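Local coordinates for protein mannosephosphate isomerase, putative (Archaeoglobus fulgidus, PDB 1ZX5) that probably interconverts D-mannose 6-phosphate and D-fructose 6-phosphate as a zinc-dependent mannose-6-phosphate isomerase of the type 1 family, at residues Lys82-Ile90 / Val183-Thr191; Ala225-Glu233 / Lys292-Val300. One frame throughout, in Å; residues are numbered along the deposited sequence.

Interaction 1: Lys82-Ile90 / Val183-Thr191; sequences KFPILVRLI and VLEVSSNST
Val87 and Leu184 meet on the apolar face of an antiparallel strand pair, where Leu184 CD1 fits between Val87 CG1 (3.6 Å) and Leu89 CD2 (3.8 Å). Underneath, strands 85-90 and 183-188 exchange six backbone bonds from Leu86-Ser187 to Ile90-Val183; Glu185 N to Arg88 O is almost straight, at 179°. On the opposite face Ile90 CB packs on Val183 CG1. Asn189, the centre of an inverse gamma turn, follows. With CG anti to the backbone N (chi1 -172°), its amide reaches back along 82-90: ND2 gives a weak bond to Phe83 O (3.3 Å), and a water links OD1 to Ile85 O. Cutting this side chain back to alanine is likely to leave Phe83 O without its weak donor and that water without its hold on OD1. Farther out, a second water accepts from Arg88 NE and donates to Glu185 O and Ser187 OG, while Arg88 NH1 forms a salt bridge with Glu38 on the neighbouring strand. This central strand pair of the sheet is thus held by its backbone, and water joins the polar groups on the face that carries Arg88 and Ser187.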
loop_
_atom_site.group_PDB
_atom_site.type_symbol
_atom_site.label_atom_id
_atom_site.label_comp_id
_atom_site.label_asym_id
_atom_site.label_seq_id
_atom_site.Cartn_x
_atom_site.Cartn_y
_atom_site.Cartn_z
ATOM N N LYS A 82 3.457 -17.437 -0.048
ATOM C CA LYS A 82 4.096 -16.425 -0.889
ATOM C C LYS A 82 4.166 -15.123 -0.108
ATOM O O LYS A 82 3.414 -14.933 0.851
ATOM C CB LYS A 82 3.313 -16.184 -2.186
ATOM C CG LYS A 82 2.961 -17.443 -2.974
ATOM C CD LYS A 82 2.275 -17.082 -4.304
ATOM C CE LYS A 82 1.625 -18.316 -4.958
ATOM N NZ LYS A 82 2.403 -19.562 -4.653
ATOM N N PHE A 83 5.049 -14.222 -0.532
ATOM C CA PHE A 83 5.168 -12.935 0.123
ATOM C C PHE A 83 3.798 -12.240 0.100
ATOM O O PHE A 83 3.213 -12.067 -0.964
ATOM C CB PHE A 83 6.266 -12.077 -0.506
ATOM C CG PHE A 83 6.660 -10.902 0.338
ATOM C CD1 PHE A 83 7.622 -11.040 1.337
ATOM C CD2 PHE A 83 6.059 -9.657 0.145
ATOM C CE1 PHE A 83 7.985 -9.960 2.131
ATOM C CE2 PHE A 83 6.413 -8.566 0.932
ATOM C CZ PHE A 83 7.384 -8.714 1.931
ATOM N N PRO A 84 3.269 -11.900 1.289
ATOM C CA PRO A 84 1.856 -11.564 1.471
ATOM C C PRO A 84 1.369 -10.173 1.037
ATOM O O PRO A 84 0.169 -10.002 0.807
ATOM C CB PRO A 84 1.656 -11.757 2.974
ATOM C CG PRO A 84 2.997 -11.494 3.573
ATOM C CD PRO A 84 4.016 -11.901 2.564
ATOM N N ILE A 85 2.267 -9.199 0.913
ATOM C CA ILE A 85 1.853 -7.813 0.703
ATOM C C ILE A 85 2.725 -7.044 -0.287
ATOM O O ILE A 85 3.866 -7.431 -0.581
ATOM C CB ILE A 85 1.778 -6.985 2.059
ATOM C CG1 ILE A 85 3.141 -6.947 2.774
ATOM C CG2 ILE A 85 0.670 -7.521 2.997
ATOM C CD1 ILE A 85 3.192 -5.990 4.015
ATOM N N LEU A 86 2.178 -5.930 -0.769
ATOM C CA LEU A 86 2.940 -4.956 -1.523
ATOM C C LEU A 86 2.666 -3.582 -0.915
ATOM O O LEU A 86 1.505 -3.194 -0.724
ATOM C CB LEU A 86 2.553 -4.985 -3.016
ATOM C CG LEU A 86 3.130 -3.896 -3.942
ATOM C CD1 LEU A 86 4.664 -3.870 -3.948
ATOM C CD2 LEU A 86 2.623 -4.085 -5.355
ATOM N N VAL A 87 3.736 -2.853 -0.604
ATOM C CA VAL A 87 3.623 -1.547 0.017
ATOM C C VAL A 87 4.100 -0.506 -0.976
ATOM O O VAL A 87 5.212 -0.605 -1.496
ATOM C CB VAL A 87 4.453 -1.455 1.344
ATOM C CG1 VAL A 87 4.305 -0.091 1.970
ATOM C CG2 VAL A 87 4.017 -2.538 2.333
ATOM N N ARG A 88 3.253 0.491 -1.232
ATOM C CA ARG A 88 3.555 1.530 -2.193
ATOM C C ARG A 88 3.187 2.912 -1.685
ATOM O O ARG A 88 2.084 3.101 -1.174
ATOM C CB ARG A 88 2.770 1.291 -3.473
ATOM C CG ARG A 88 3.149 0.025 -4.186
ATOM C CD ARG A 88 2.462 -0.031 -5.514
ATOM N NE ARG A 88 1.083 -0.476 -5.415
ATOM C CZ ARG A 88 0.250 -0.519 -6.450
ATOM N NH1 ARG A 88 0.651 -0.121 -7.659
ATOM N NH2 ARG A 88 -0.990 -0.957 -6.280
ATOM N N LEU A 89 4.108 3.867 -1.832
ATOM C CA LEU A 89 3.751 5.278 -1.819
ATOM C C LEU A 89 3.191 5.612 -3.195
ATOM O O LEU A 89 3.774 5.208 -4.216
ATOM C CB LEU A 89 4.968 6.168 -1.511
ATOM C CG LEU A 89 5.640 5.959 -0.147
ATOM C CD1 LEU A 89 6.900 6.812 -0.050
ATOM C CD2 LEU A 89 4.656 6.273 0.979
ATOM N N ILE A 90 2.063 6.329 -3.214
ATOM C CA ILE A 90 1.376 6.710 -4.464
ATOM C C ILE A 90 1.126 8.214 -4.461
ATOM O O ILE A 90 0.539 8.751 -3.524
ATOM C CB ILE A 90 -0.003 5.989 -4.628
ATOM C CG1 ILE A 90 0.128 4.459 -4.549
ATOM C CG2 ILE A 90 -0.768 6.482 -5.902
ATOM C CD1 ILE A 90 0.710 3.811 -5.759
ATOM N N VAL A 183 -0.645 9.119 -0.813
ATOM C CA VAL A 183 -1.195 7.976 -0.087
ATOM C C VAL A 183 -0.179 6.831 0.031
ATOM O O VAL A 183 0.663 6.610 -0.864
ATOM C CB VAL A 183 -2.608 7.549 -0.700
ATOM C CG1 VAL A 183 -2.564 7.491 -2.201
ATOM C CG2 VAL A 183 -3.132 6.229 -0.132
ATOM N N LEU A 184 -0.215 6.162 1.179
ATOM C CA LEU A 184 0.463 4.900 1.378
ATOM C C LEU A 184 -0.572 3.805 1.145
ATOM O O LEU A 184 -1.604 3.776 1.826
ATOM C CB LEU A 184 0.995 4.842 2.813
ATOM C CG LEU A 184 1.649 3.543 3.316
ATOM C CD1 LEU A 184 2.906 3.226 2.510
ATOM C CD2 LEU A 184 1.993 3.656 4.782
ATOM N N GLU A 185 -0.303 2.900 0.203
ATOM C CA GLU A 185 -1.241 1.811 -0.117
ATOM C C GLU A 185 -0.639 0.436 0.183
ATOM O O GLU A 185 0.304 -0.002 -0.486
ATOM C CB GLU A 185 -1.732 1.903 -1.589
ATOM C CG GLU A 185 -2.466 3.211 -1.902
ATOM C CD GLU A 185 -3.103 3.298 -3.292
ATOM O OE1 GLU A 185 -3.262 2.263 -3.985
ATOM O OE2 GLU A 185 -3.463 4.434 -3.681
ATOM N N VAL A 186 -1.183 -0.237 1.194
ATOM C CA VAL A 186 -0.749 -1.577 1.541
ATOM C C VAL A 186 -1.769 -2.525 0.925
ATOM O O VAL A 186 -2.960 -2.459 1.254
ATOM C CB VAL A 186 -0.660 -1.794 3.080
ATOM C CG1 VAL A 186 -0.110 -3.196 3.388
ATOM C CG2 VAL A 186 0.200 -0.717 3.720
ATOM N N SER A 187 -1.319 -3.394 0.019
ATOM C CA SER A 187 -2.229 -4.333 -0.621
ATOM C C SER A 187 -1.690 -5.754 -0.596
ATOM O O SER A 187 -0.567 -5.989 -0.160
ATOM C CB SER A 187 -2.505 -3.913 -2.056
ATOM O OG SER A 187 -1.328 -4.015 -2.849
ATOM N N SER A 188 -2.515 -6.696 -1.053
ATOM C CA SER A 188 -2.042 -8.017 -1.470
ATOM C C SER A 188 -0.847 -7.843 -2.400
ATOM O O SER A 188 -0.679 -6.789 -3.031
ATOM C CB SER A 188 -3.138 -8.770 -2.228
ATOM O OG SER A 188 -4.379 -8.686 -1.543
ATOM N N ASN A 189 -0.021 -8.878 -2.481
ATOM C CA ASN A 189 1.106 -8.863 -3.390
ATOM C C ASN A 189 0.636 -9.138 -4.829
ATOM O O ASN A 189 0.904 -10.196 -5.401
ATOM C CB ASN A 189 2.178 -9.870 -2.945
ATOM C CG ASN A 189 3.449 -9.744 -3.755
ATOM O OD1 ASN A 189 3.728 -8.678 -4.326
ATOM N ND2 ASN A 189 4.226 -10.824 -3.823
ATOM N N SER A 190 -0.088 -8.175 -5.386
ATOM C CA SER A 190 -0.692 -8.281 -6.708
ATOM C C SER A 190 -0.995 -6.889 -7.220
ATOM O O SER A 190 -1.383 -6.004 -6.456
ATOM C CB SER A 190 -1.986 -9.100 -6.668
ATOM O OG SER A 190 -2.648 -9.074 -7.925
ATOM N N THR A 191 -0.831 -6.709 -8.525
ATOM C CA THR A 191 -1.114 -5.431 -9.185
ATOM C C THR A 191 -2.317 -5.506 -10.146
ATOM O O THR A 191 -2.526 -4.581 -10.932
ATOM C CB THR A 191 0.110 -4.962 -10.016
ATOM O OG1 THR A 191 0.571 -6.063 -10.815
ATOM C CG2 THR A 191 1.240 -4.497 -9.101
HETATM O O HOH W 1 -0.935 -11.677 -1.786
HETATM O O HOH W 2 5.647 -7.332 -2.679
HETATM O O HOH W 3 0.114 -1.601 -2.734
#

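Interaction 2: Ala225-Glu233 / Lys292-Val300; sequences AETENFGLE and KIVRIYLKV. With ACY (acetic acid), chain E.
Tyr297 lies flat over Gly231 in the C-terminal cupin domain, where strands 230-233 and 292-298 pair antiparallel and 225-226 folds back on 230-233 as a hairpin. Gly231 CA sits 4.0 Å from the ring centroid, over the face; a CB here would run into Tyr297 OH, so the tyrosine can lie this close because the residue beneath it is glycine. Backbone donors and acceptors are matched in both directions at Gly231-Tyr297 and Glu233-Arg295, and Lys299 N adds a bond to Asn229 O.

The polar ends gather on the same face as the tyrosine. Lys299, its chain bent at chi3 (73°), brings NZ to Thr227 O at 2.6 Å and into a salt bridge with Glu226 OE2; Glu228 OE2, at 3.6 Å, completes the network with a longer bridge. The other Glu226 oxygen, OE1, lies at the tyrosine edge, 2.8 Å from Tyr297 OH. A water beside that hydroxyl donates to Leu232 O, while Thr227 OG1 accepts from Asn229 N in an ST turn within the hairpin's connection.

At the other end Lys292 NZ pairs with Asp236 and also donates to a bound acetate, probably from the crystallisation liquor. Between these ends, the Arg295 guanidinium has Tyr297 CD2 over one face and turns its edge to Glu233, the two planar groups standing 69° apart. NE and NH1 both end on Glu233 OE2, reaching it from one face of the carboxylate, NE at 2.8 Å and NH1 at 3.1 Å.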
loop_
_atom_site.group_PDB
_atom_site.type_symbol
_atom_site.label_atom_id
_atom_site.label_comp_id
_atom_site.label_asym_id
_atom_site.label_seq_id
_atom_site.Cartn_x
_atom_site.Cartn_y
_atom_site.Cartn_z
ATOM N N ALA A 225 -6.184 1.228 9.847
ATOM C CA ALA A 225 -7.030 0.411 8.985
ATOM C C ALA A 225 -6.479 -1.000 8.865
ATOM O O ALA A 225 -5.271 -1.211 8.990
ATOM C CB ALA A 225 -7.161 1.048 7.589
ATOM N N GLU A 226 -7.368 -1.963 8.620
ATOM C CA GLU A 226 -6.955 -3.337 8.371
ATOM C C GLU A 226 -7.889 -4.129 7.451
ATOM O O GLU A 226 -9.049 -3.771 7.237
ATOM C CB GLU A 226 -6.658 -4.104 9.680
ATOM C CG GLU A 226 -7.722 -4.052 10.744
ATOM C CD GLU A 226 -7.312 -4.747 12.054
ATOM O OE1 GLU A 226 -6.233 -4.457 12.641
ATOM O OE2 GLU A 226 -8.087 -5.605 12.497
ATOM N N THR A 227 -7.332 -5.191 6.877
ATOM C CA THR A 227 -8.098 -6.201 6.164
ATOM C C THR A 227 -8.015 -7.447 7.044
ATOM O O THR A 227 -7.624 -7.339 8.213
ATOM C CB THR A 227 -7.529 -6.449 4.753
ATOM O OG1 THR A 227 -6.276 -7.134 4.850
ATOM C CG2 THR A 227 -7.326 -5.132 4.006
ATOM N N GLU A 228 -8.366 -8.627 6.531
ATOM C CA GLU A 228 -8.240 -9.822 7.371
ATOM C C GLU A 228 -6.811 -10.352 7.369
ATOM O O GLU A 228 -6.467 -11.209 8.175
ATOM C CB GLU A 228 -9.242 -10.927 6.981
ATOM C CG GLU A 228 -10.702 -10.716 7.493
ATOM C CD GLU A 228 -10.861 -10.893 9.019
ATOM O OE1 GLU A 228 -11.492 -11.894 9.439
ATOM O OE2 GLU A 228 -10.366 -10.040 9.806
ATOM N N ASN A 229 -5.976 -9.826 6.477
ATOM C CA ASN A 229 -4.631 -10.359 6.283
ATOM C C ASN A 229 -3.496 -9.457 6.762
ATOM O O ASN A 229 -2.380 -9.923 6.982
ATOM C CB ASN A 229 -4.424 -10.715 4.814
ATOM C CG ASN A 229 -5.278 -11.896 4.377
ATOM O OD1 ASN A 229 -6.011 -11.814 3.392
ATOM N ND2 ASN A 229 -5.193 -12.988 5.106
ATOM N N PHE A 230 -3.788 -8.169 6.896
ATOM C CA PHE A 230 -2.783 -7.185 7.261
ATOM C C PHE A 230 -3.434 -5.891 7.756
ATOM O O PHE A 230 -4.624 -5.657 7.546
ATOM C CB PHE A 230 -1.830 -6.905 6.079
ATOM C CG PHE A 230 -2.522 -6.442 4.828
ATOM C CD1 PHE A 230 -2.891 -5.099 4.665
ATOM C CD2 PHE A 230 -2.806 -7.344 3.796
ATOM C CE1 PHE A 230 -3.527 -4.674 3.500
ATOM C CE2 PHE A 230 -3.444 -6.923 2.629
ATOM C CZ PHE A 230 -3.796 -5.588 2.485
ATOM N N GLY A 231 -2.645 -5.049 8.406
ATOM C CA GLY A 231 -3.142 -3.754 8.835
ATOM C C GLY A 231 -2.017 -2.751 8.923
ATOM O O GLY A 231 -0.851 -3.077 8.698
ATOM N N LEU A 232 -2.386 -1.527 9.273
ATOM C CA LEU A 232 -1.449 -0.433 9.448
ATOM C C LEU A 232 -1.988 0.453 10.571
ATOM O O LEU A 232 -3.205 0.565 10.748
ATOM C CB LEU A 232 -1.294 0.363 8.140
ATOM C CG LEU A 232 -2.505 1.144 7.600
ATOM C CD1 LEU A 232 -2.602 2.538 8.236
ATOM C CD2 LEU A 232 -2.413 1.272 6.074
ATOM N N GLU A 233 -1.082 1.058 11.332
ATOM C CA GLU A 233 -1.457 2.039 12.360
ATOM C C GLU A 233 -0.404 3.120 12.413
ATOM O O GLU A 233 0.779 2.847 12.213
ATOM C CB GLU A 233 -1.597 1.393 13.745
ATOM C CG GLU A 233 -0.335 0.654 14.215
ATOM C CD GLU A 233 -0.434 0.129 15.635
ATOM O OE1 GLU A 233 -1.497 0.303 16.267
ATOM O OE2 GLU A 233 0.567 -0.435 16.134
ATOM N N LYS A 292 5.678 10.828 13.533
ATOM C CA LYS A 292 4.628 9.859 13.239
ATOM C C LYS A 292 5.225 8.761 12.408
ATOM O O LYS A 292 5.801 9.015 11.346
ATOM C CB LYS A 292 3.442 10.507 12.509
ATOM C CG LYS A 292 2.783 11.594 13.346
ATOM C CD LYS A 292 1.520 12.098 12.716
ATOM C CE LYS A 292 1.113 13.426 13.337
ATOM N NZ LYS A 292 0.554 13.223 14.690
ATOM N N ILE A 293 5.124 7.541 12.915
ATOM C CA ILE A 293 5.687 6.394 12.227
ATOM C C ILE A 293 4.529 5.422 11.972
ATOM O O ILE A 293 3.692 5.205 12.842
ATOM C CB ILE A 293 6.890 5.780 13.043
ATOM C CG1 ILE A 293 7.686 4.760 12.203
ATOM C CG2 ILE A 293 6.433 5.207 14.414
ATOM C CD1 ILE A 293 9.072 4.441 12.786
ATOM N N VAL A 294 4.466 4.879 10.763
ATOM C CA VAL A 294 3.419 3.951 10.403
ATOM C C VAL A 294 3.939 2.538 10.602
ATOM O O VAL A 294 4.997 2.178 10.069
ATOM C CB VAL A 294 2.968 4.142 8.920
ATOM C CG1 VAL A 294 1.776 3.216 8.591
ATOM C CG2 VAL A 294 2.625 5.625 8.640
ATOM N N ARG A 295 3.204 1.735 11.366
ATOM C CA ARG A 295 3.536 0.327 11.517
ATOM C C ARG A 295 2.598 -0.515 10.645
ATOM O O ARG A 295 1.384 -0.470 10.811
ATOM C CB ARG A 295 3.426 -0.100 12.980
ATOM C CG ARG A 295 3.991 -1.477 13.243
ATOM C CD ARG A 295 3.850 -1.899 14.704
ATOM N NE ARG A 295 2.467 -2.153 15.091
ATOM C CZ ARG A 295 1.895 -3.352 15.161
ATOM N NH1 ARG A 295 0.621 -3.444 15.541
ATOM N NH2 ARG A 295 2.579 -4.460 14.880
ATOM N N ILE A 296 3.179 -1.277 9.727
ATOM C CA ILE A 296 2.438 -2.161 8.847
ATOM C C ILE A 296 2.699 -3.580 9.347
ATOM O O ILE A 296 3.832 -3.953 9.602
ATOM C CB ILE A 296 2.880 -1.967 7.350
ATOM C CG1 ILE A 296 2.724 -0.496 6.942
ATOM C CG2 ILE A 296 2.109 -2.914 6.405
ATOM C CD1 ILE A 296 3.533 -0.078 5.688
ATOM N N TYR A 297 1.650 -4.364 9.523
ATOM C CA TYR A 297 1.805 -5.671 10.146
ATOM C C TYR A 297 0.924 -6.704 9.459
ATOM O O TYR A 297 -0.097 -6.369 8.853
ATOM C CB TYR A 297 1.475 -5.603 11.656
ATOM C CG TYR A 297 0.128 -4.991 11.936
ATOM C CD1 TYR A 297 -1.021 -5.789 11.995
ATOM C CD2 TYR A 297 -0.012 -3.608 12.114
ATOM C CE1 TYR A 297 -2.265 -5.245 12.231
ATOM C CE2 TYR A 297 -1.262 -3.045 12.361
ATOM C CZ TYR A 297 -2.385 -3.870 12.412
ATOM O OH TYR A 297 -3.639 -3.335 12.654
ATOM N N LEU A 298 1.336 -7.962 9.563
ATOM C CA LEU A 298 0.541 -9.082 9.077
ATOM C C LEU A 298 -0.429 -9.504 10.173
ATOM O O LEU A 298 -0.168 -9.303 11.361
ATOM C CB LEU A 298 1.450 -10.238 8.666
ATOM C CG LEU A 298 2.553 -9.913 7.655
ATOM C CD1 LEU A 298 3.343 -11.180 7.326
ATOM C CD2 LEU A 298 1.995 -9.246 6.373
ATOM N N LYS A 299 -1.565 -10.049 9.767
ATOM C CA LYS A 299 -2.547 -10.551 10.704
ATOM C C LYS A 299 -2.671 -12.061 10.548
ATOM O O LYS A 299 -2.748 -12.588 9.432
ATOM C CB LYS A 299 -3.896 -9.875 10.486
ATOM C CG LYS A 299 -3.959 -8.459 11.013
ATOM C CD LYS A 299 -5.248 -7.790 10.597
ATOM C CE LYS A 299 -6.438 -8.332 11.386
ATOM N NZ LYS A 299 -7.722 -7.862 10.802
ATOM N N VAL A 300 -2.681 -12.740 11.684
ATOM C CA VAL A 300 -2.731 -14.192 11.744
ATOM C C VAL A 300 -3.822 -14.615 12.730
ATOM O O VAL A 300 -4.875 -15.110 12.319
ATOM C CB VAL A 300 -1.369 -14.777 12.194
ATOM C CG1 VAL A 300 -1.073 -14.365 13.628
ATOM C CG2 VAL A 300 -1.377 -16.299 12.080
HETATM C C ACY E . -2.396 10.689 13.763
HETATM O O ACY E . -2.037 11.867 13.549
HETATM O OXT ACY E . -1.823 9.914 14.562
HETATM C CH3 ACY E . -3.594 10.190 13.029
HETATM O O HOH W 4 -4.486 -1.016 12.511
#

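Interaction 1 closes before interaction 2 opens along the chain, and their centres lie about 11 Å apart. Interaction 1 joins the two central strands of a six-stranded antiparallel sheet; interaction 2 belongs to a five-stranded one made by the C-terminal cupin domain. The sheets pack through their apolar faces: Phe230 slides in with CD2 3.6 Å from Ile85 CG2 and CE1 3.2 Å from Val186 O, Leu298 CD2 meets Pro84 CG at 3.7 Å, and Ile296 covers Val87 and Val186. Glu118, next to strand 119-123, adds a polar tie, bonding Ser188 through its backbone N and, weakly, Thr227 through its carboxylate. Side chains from 82-90 and 183-191 thus help form the buried interface between the two sheets.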